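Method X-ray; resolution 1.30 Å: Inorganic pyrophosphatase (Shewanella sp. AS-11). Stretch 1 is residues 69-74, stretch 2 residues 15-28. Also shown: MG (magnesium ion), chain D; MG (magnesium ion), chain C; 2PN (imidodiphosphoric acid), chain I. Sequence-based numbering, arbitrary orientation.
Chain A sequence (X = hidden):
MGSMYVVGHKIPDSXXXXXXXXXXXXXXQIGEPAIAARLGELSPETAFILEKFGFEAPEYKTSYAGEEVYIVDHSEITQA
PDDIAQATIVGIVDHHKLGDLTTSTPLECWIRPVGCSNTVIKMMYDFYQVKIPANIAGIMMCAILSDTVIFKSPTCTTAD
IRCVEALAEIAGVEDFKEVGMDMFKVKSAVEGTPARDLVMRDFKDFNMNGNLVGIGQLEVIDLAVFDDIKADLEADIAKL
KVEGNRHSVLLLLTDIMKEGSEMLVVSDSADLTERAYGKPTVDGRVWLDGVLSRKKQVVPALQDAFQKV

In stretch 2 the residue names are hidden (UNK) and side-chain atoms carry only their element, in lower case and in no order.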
ATOM      1  N   VAL A  69     -18.044  -8.087   0.958  1.00  8.89           N
ATOM      2  CA  VAL A  69     -16.844  -7.252   0.855  1.00  8.48           C
ATOM      3  C   VAL A  69     -15.987  -7.725  -0.299  1.00  8.06           C
ATOM      4  O   VAL A  69     -15.680  -8.913  -0.427  1.00  9.39           O
ATOM      5  CB  VAL A  69     -16.049  -7.255   2.157  1.00  9.84           C
ATOM      6  CG1 VAL A  69     -14.805  -6.414   2.054  1.00 11.26           C
ATOM      7  CG2 VAL A  69     -16.894  -6.779   3.308  1.00 11.40           C
ATOM      8  N   TYR A  70     -15.547  -6.769  -1.110  1.00  7.68           N
ATOM      9  CA  TYR A  70     -14.542  -6.994  -2.169  1.00  7.58           C
ATOM     10  C   TYR A  70     -13.292  -6.309  -1.669  1.00  7.80           C
ATOM     11  O   TYR A  70     -13.221  -5.074  -1.555  1.00  8.58           O
ATOM     12  CB  TYR A  70     -15.015  -6.465  -3.517  1.00  7.82           C
ATOM     13  CG  TYR A  70     -14.427  -7.202  -4.685  1.00  7.87           C
ATOM     14  CD1 TYR A  70     -13.061  -7.256  -4.898  1.00  8.87           C
ATOM     15  CD2 TYR A  70     -15.247  -7.820  -5.616  1.00  8.98           C
ATOM     16  CE1 TYR A  70     -12.533  -7.959  -5.967  1.00  9.07           C
ATOM     17  CE2 TYR A  70     -14.735  -8.510  -6.711  1.00  9.31           C
ATOM     18  CZ  TYR A  70     -13.357  -8.586  -6.871  1.00  9.53           C
ATOM     19  OH  TYR A  70     -12.776  -9.281  -7.899  1.00 10.89           O
ATOM     20  N   ILE A  71     -12.305  -7.128  -1.312  1.00  7.53           N
ATOM     21  CA  ILE A  71     -11.027  -6.687  -0.732  1.00  7.44           C
ATOM     22  C   ILE A  71     -10.128  -6.193  -1.865  1.00  7.39           C
ATOM     23  O   ILE A  71     -10.006  -6.844  -2.891  1.00  7.96           O
ATOM     24  CB  ILE A  71     -10.371  -7.843   0.025  1.00  8.04           C
ATOM     25  CG1 ILE A  71     -11.222  -8.325   1.202  1.00 10.24           C
ATOM     26  CG2 ILE A  71      -8.939  -7.513   0.442  1.00  9.41           C
ATOM     27  CD1 ILE A  71     -11.266  -7.426   2.382  1.00 12.00           C
ATOM     28  N   VAL A  72      -9.432  -5.093  -1.621  1.00  7.64           N
ATOM     29  CA  VAL A  72      -8.451  -4.506  -2.560  1.00  7.71           C
ATOM     30  C   VAL A  72      -7.101  -4.433  -1.860  1.00  6.90           C
ATOM     31  O   VAL A  72      -7.002  -3.945  -0.739  1.00  7.68           O
ATOM     32  CB  VAL A  72      -8.931  -3.114  -3.009  1.00  8.94           C
ATOM     33  CG1 VAL A  72      -7.973  -2.478  -3.990  1.00  9.71           C
ATOM     34  CG2 VAL A  72     -10.324  -3.164  -3.592  1.00  9.85           C
ATOM     35  N   ASP A  73      -6.053  -4.830  -2.576  1.00  6.91           N
ATOM     36  CA  ASP A  73      -4.673  -4.412  -2.255  1.00  6.81           C
ATOM     37  C   ASP A  73      -4.119  -5.077  -0.993  1.00  6.68           C
ATOM     38  O   ASP A  73      -3.123  -4.566  -0.463  1.00  7.72           O
ATOM     39  CB  ASP A  73      -4.570  -2.895  -2.219  1.00  7.45           C
ATOM     40  CG  ASP A  73      -3.217  -2.260  -2.194  1.00  7.46           C
ATOM     41  OD1 ASP A  73      -2.300  -2.703  -2.948  1.00  8.12           O
ATOM     42  OD2 ASP A  73      -3.105  -1.267  -1.461  1.00  7.29           O
ATOM     43  N   HIS A  74      -4.656  -6.208  -0.578  1.00  7.21           N
ATOM     44  CA  HIS A  74      -4.046  -7.092   0.432  1.00  7.68           C
ATOM     45  C   HIS A  74      -4.817  -8.400   0.488  1.00  7.63           C
ATOM     46  O   HIS A  74      -5.930  -8.462  -0.038  1.00  8.33           O
ATOM     47  CB  HIS A  74      -4.028  -6.433   1.816  1.00  8.09           C
ATOM     48  CG  HIS A  74      -5.347  -6.412   2.471  1.00  8.09           C
ATOM     49  ND1 HIS A  74      -5.701  -7.363   3.417  1.00  8.98           N
ATOM     50  CD2 HIS A  74      -6.370  -5.555   2.312  1.00  8.14           C
ATOM     51  CE1 HIS A  74      -6.947  -7.053   3.782  1.00  9.35           C
ATOM     52  NE2 HIS A  74      -7.392  -5.956   3.168  1.00  8.86           N
ATOM     53  N   UNK A  15      -3.383   3.333  -3.858  1.00  7.73           N
ATOM     54  CA  UNK A  15      -3.903   2.151  -4.548  1.00  7.66           C
ATOM     55  C   UNK A  15      -5.170   1.652  -3.879  1.00  7.46           C
ATOM     56  O   UNK A  15      -6.165   1.358  -4.558  1.00  8.70           O
ATOM     57  c   UNK A  15      -2.824   1.076  -4.563  1.00  7.33           C
ATOM     58  o   UNK A  15      -2.344  -1.150  -5.248  1.00  8.28           O
ATOM     59  o   UNK A  15      -3.777   0.030  -6.467  1.00 10.36           O
ATOM     60  c   UNK A  15      -3.010  -0.112  -5.469  1.00  8.85           C
ATOM     61  N   UNK A  16      -5.181   1.564  -2.566  1.00  7.58           N
ATOM     62  CA  UNK A  16      -6.356   1.095  -1.823  1.00  7.36           C
ATOM     63  C   UNK A  16      -7.539   2.043  -1.999  1.00  8.38           C
ATOM     64  O   UNK A  16      -8.682   1.572  -2.040  1.00  9.97           O
ATOM     65  o   UNK A  16      -5.415  -0.336  -0.080  1.00  8.25           O
ATOM     66  c   UNK A  16      -6.029   0.912  -0.355  1.00  8.49           C
ATOM     67  N   UNK A  17      -7.323   3.344  -1.980  1.00  7.82           N
ATOM     68  CA  UNK A  17      -8.424   4.330  -2.093  1.00  8.00           C
ATOM     69  C   UNK A  17      -8.898   4.387  -3.531  1.00  7.86           C
ATOM     70  O   UNK A  17     -10.101   4.268  -3.828  1.00  8.55           O
ATOM     71  c   UNK A  17      -7.669   5.628  -0.080  1.00  8.31           C
ATOM     72  c   UNK A  17      -7.984   5.702  -1.571  1.00  8.12           C
ATOM     73  c   UNK A  17      -8.829   5.282   0.833  1.00  9.32           C
ATOM     74  c   UNK A  17      -9.005   6.760  -1.916  1.00  9.27           C
ATOM     75  N   UNK A  18      -7.980   4.638  -4.446  1.00  7.98           N
ATOM     76  CA  UNK A  18      -8.334   4.806  -5.865  1.00  8.41           C
ATOM     77  C   UNK A  18      -8.875   3.512  -6.424  1.00  8.01           C
ATOM     78  O   UNK A  18      -9.786   3.533  -7.255  1.00  8.43           O
ATOM     79  s   UNK A  18      -6.575   6.957  -6.095  1.00 11.06           S
ATOM     80  c   UNK A  18      -7.141   5.315  -6.662  1.00  8.77           C
ATOM     81  N   UNK A  19      -8.285   2.399  -6.013  1.00  7.90           N
ATOM     82  CA  UNK A  19      -8.806   1.108  -6.467  1.00  7.98           C
ATOM     83  C   UNK A  19     -10.196   0.812  -5.970  1.00  7.80           C
ATOM     84  O   UNK A  19     -11.020   0.266  -6.715  1.00  8.51           O
ATOM     85  N   UNK A  20     -10.511   1.188  -4.742  1.00  7.95           N
ATOM     86  CA  UNK A  20     -11.896   1.004  -4.247  1.00  8.28           C
ATOM     87  C   UNK A  20     -12.867   1.829  -5.104  1.00  8.04           C
ATOM     88  O   UNK A  20     -13.936   1.324  -5.480  1.00  8.82           O
ATOM     89  c   UNK A  20     -11.987   1.370  -2.803  1.00  9.21           C
ATOM     90  N   UNK A  21     -12.518   3.064  -5.402  1.00  7.87           N
ATOM     91  CA  UNK A  21     -13.381   3.940  -6.237  1.00  8.53           C
ATOM     92  C   UNK A  21     -13.517   3.310  -7.619  1.00  8.20           C
ATOM     93  O   UNK A  21     -14.628   3.209  -8.158  1.00  8.76           O
ATOM     94  c   UNK A  21     -12.077   7.348  -4.893  1.00 10.34           C
ATOM     95  c   UNK A  21     -12.792   5.350  -6.320  1.00  8.68           C
ATOM     96  c   UNK A  21     -13.542   6.168  -7.361  1.00  8.90           C
ATOM     97  c   UNK A  21     -12.829   6.037  -4.956  1.00  9.33           C
ATOM     98  N   UNK A  22     -12.406   2.915  -8.218  1.00  7.79           N
ATOM     99  CA  UNK A  22     -12.412   2.416  -9.601  1.00  8.19           C
ATOM    100  C   UNK A  22     -13.178   1.100  -9.701  1.00  8.02           C
ATOM    101  O   UNK A  22     -13.959   0.902 -10.663  1.00  8.60           O
ATOM    102  c   UNK A  22     -10.993   2.256 -10.085  1.00  8.67           C
ATOM    103  N   UNK A  23     -12.989   0.175  -8.771  1.00  7.60           N
ATOM    104  CA  UNK A  23     -13.699  -1.107  -8.846  1.00  7.78           C
ATOM    105  C   UNK A  23     -15.154  -0.917  -8.489  1.00  8.01           C
ATOM    106  O   UNK A  23     -16.012  -1.560  -9.123  1.00  9.02           O
ATOM    107  c   UNK A  23     -13.902  -4.102  -9.327  1.00  9.29           C
ATOM    108  c   UNK A  23     -13.025  -2.148  -7.973  1.00  8.44           C
ATOM    109  c   UNK A  23     -13.702  -3.512  -7.956  1.00  8.33           C
ATOM    110  c   UNK A  23     -12.932  -4.478  -7.062  1.00  9.85           C
ATOM    111  N   UNK A  24     -15.505  -0.068  -7.519  1.00  8.14           N
ATOM    112  CA  UNK A  24     -16.942   0.156  -7.243  1.00  8.40           C
ATOM    113  C   UNK A  24     -17.632   0.689  -8.497  1.00  8.44           C
ATOM    114  O   UNK A  24     -18.769   0.290  -8.802  1.00  9.34           O
ATOM    115  c   UNK A  24     -17.140   1.084  -6.080  1.00  9.05           C
ATOM    116  N   UNK A  25     -17.004   1.600  -9.223  1.00  8.31           N
ATOM    117  CA  UNK A  25     -17.623   2.148 -10.448  1.00  8.55           C
ATOM    118  C   UNK A  25     -17.871   1.011 -11.419  1.00  9.20           C
ATOM    119  O   UNK A  25     -18.952   0.887 -12.014  1.00  9.98           O
ATOM    120  c   UNK A  25     -18.383   4.649 -14.765  1.00 12.45           C
ATOM    121  c   UNK A  25     -16.739   3.230 -11.052  1.00  9.50           C
ATOM    122  o   UNK A  25     -18.934   5.084 -15.959  1.00 15.54           O
ATOM    123  c   UNK A  25     -17.443   3.650 -14.765  1.00 11.91           C
ATOM    124  c   UNK A  25     -16.911   3.256 -13.555  1.00 10.95           C
ATOM    125  c   UNK A  25     -17.305   3.775 -12.348  1.00  9.81           C
ATOM    126  c   UNK A  25     -18.277   4.750 -12.356  1.00 11.65           C
ATOM    127  c   UNK A  25     -18.786   5.197 -13.561  1.00 13.28           C
ATOM    128  N   UNK A  26     -16.861   0.178 -11.662  1.00  8.91           N
ATOM    129  CA  UNK A  26     -16.978  -0.948 -12.613  1.00  8.99           C
ATOM    130  C   UNK A  26     -18.116  -1.871 -12.174  1.00  9.32           C
ATOM    131  O   UNK A  26     -18.956  -2.234 -13.022  1.00 10.08           O
ATOM    132  c   UNK A  26     -14.328  -3.671 -13.371  1.00 10.03           C
ATOM    133  c   UNK A  26     -15.657  -1.709 -12.637  1.00  9.32           C
ATOM    134  c   UNK A  26     -15.667  -3.004 -13.446  1.00  9.25           C
ATOM    135  c   UNK A  26     -16.096  -2.771 -14.888  1.00 10.40           C
ATOM    136  N   UNK A  27     -18.182  -2.263 -10.917  1.00  8.73           N
ATOM    137  CA  UNK A  27     -19.243  -3.156 -10.426  1.00  9.72           C
ATOM    138  C   UNK A  27     -20.612  -2.516 -10.670  1.00  9.76           C
ATOM    139  O   UNK A  27     -21.523  -3.195 -11.165  1.00 10.16           O
ATOM    140  c   UNK A  27     -17.917  -4.447  -8.689  1.00 10.49           C
ATOM    141  n   UNK A  27     -17.776  -8.213  -9.086  1.00 13.72           N
ATOM    142  c   UNK A  27     -18.211  -5.808  -9.233  1.00 11.81           C
ATOM    143  c   UNK A  27     -17.396  -6.896  -8.585  1.00 13.33           C
ATOM    144  c   UNK A  27     -19.021  -3.452  -8.947  1.00 10.16           C
ATOM    145  N   UNK A  28     -20.777  -1.257 -10.346  1.00  9.66           N
ATOM    146  CA  UNK A  28     -22.082  -0.612 -10.596  1.00 10.68           C
ATOM    147  C   UNK A  28     -22.401  -0.624 -12.090  1.00 10.62           C
ATOM    148  O   UNK A  28     -23.568  -0.815 -12.450  1.00 13.26           O
ATOM    149  n   UNK A  28     -21.383   1.432  -7.764  1.00 10.68           N
ATOM    150  o   UNK A  28     -23.082  -0.005  -7.951  1.00 11.04           O
ATOM    151  c   UNK A  28     -22.129   0.777  -9.983  1.00 10.31           C
ATOM    152  c   UNK A  28     -22.226   0.702  -8.474  1.00  9.56           C
TER
HETATM  153 MG    MG D 402      -0.745  -1.613  -3.956  1.00  7.30          MG
HETATM  154 MG    MG C 401      -1.463  -0.327  -0.813  1.00  6.59          MG
HETATM  155  P1  2PN I 407       1.314  -1.523  -1.539  1.00  7.60           P
HETATM  156  O1  2PN I 407       0.112  -1.491  -0.599  1.00  7.96           O
HETATM  157  O2  2PN I 407       1.982  -0.179  -1.662  1.00  7.90           O
HETATM  158  O3  2PN I 407       0.933  -2.107  -2.887  1.00  7.99           O
HETATM  159  N1  2PN I 407       2.402  -2.562  -0.873  1.00  7.29           N
HETATM  160  P2  2PN I 407       3.878  -2.402  -0.154  1.00  8.36           P
HETATM  161  O4  2PN I 407       3.740  -3.154   1.166  1.00  9.41           O
HETATM  162  O5  2PN I 407       4.135  -0.929   0.081  1.00  8.34           O
HETATM  163  O6  2PN I 407       4.901  -3.039  -1.063  1.00  8.99           O

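Position 15 opens the helical stretch with two side-chain carbons, the second carrying two oxygens and no nitrogen: a carboxylate, not an amide. One oxygen lies 2.1 Å from the chain D magnesium ion and 2.8 Å from OD1 of Asp-73, and the metal that both oxygens bind calls for negative charge. This is Asp-15. Its OD2 is not hydrogen-bonded to Asp-73 OD1; the cation holds the two acids together.

Position 16 has one carbon and then one oxygen, 2.8 Å from OD2 of Asp-73. It is Ser-16, whose OG donates a hydrogen bond to that carboxylate oxygen, so a short hydroxyl steadies a metal ligand.

Position 17 has four carbons, forked at the first, with one arm two carbons long. Its CA-to-CB bond points away from the strand, and it touches nothing there: Ile-17, an apolar residue in a buried setting. Position 18, one carbon and then a sulfur, is Cys-18, small and out of the strand's reach.

At position 19 there are no side-chain atoms, so it is Gly-19. An ideal CB would point toward stretch 1, a tight 3.2 Å from CG1 of Val-72, and would clash at 2.6 Å with the backbone O of Asp-15. The bare backbone instead lets Val-72 CG1 come to 4.4 Å from the C atom of Gly-19.

Position 20 has a single carbon, the CB, directed sideways and 4.9 Å from CG2 of Val-72: Ala-20, compact. Position 21 repeats the four-carbon fork at the first atom, but beyond reach of stretch 1: Ile-21, an apolar side chain at a partly exposed place. Position 22, again one carbon, is Ala-22, small and out of reach of stretch 1.

Position 23 has four carbons forked at the second, and one terminal carbon lies 3.5 Å from CD1 of Tyr-70. It is Leu-23. Its CD2 sits over one face of the tyrosine ring, 3.8 Å from the centroid of Tyr-70, a CH-pi contact suited to a branched apolar tip.

Position 24, one carbon out of reach of stretch 1, is Ala-24, whose small methyl suits an enclosed place. Position 25 carries one carbon and a six-carbon ring bearing an oxygen: Tyr-25, its bulk far from stretch 1. Position 26, four carbons forked at the second, is Leu-26, apolar and out of reach of stretch 1.

Position 27 has four carbons in a row ending in nitrogen; the last carbon approaches CE2 of Tyr-70 at 3.6 Å. In Lys-27 the aliphatic chain packs near the ring while NZ finds a partner elsewhere in the structure. Position 28 has two carbons, the second carrying one oxygen and one nitrogen: Asn-28, a polar amide at an exposed site.

The contact follows residues 15, 16, 19, 23 and 27. Asp-15 and Ser-16 meet Asp-73 at the metal site, where the imidodiphosphate also binds both magnesium ions; Gly-19 makes room for Val-72, and Leu-23 and Lys-27 pack against Tyr-70.

Stretch 2 15-28: DSICGAIALAYLKN
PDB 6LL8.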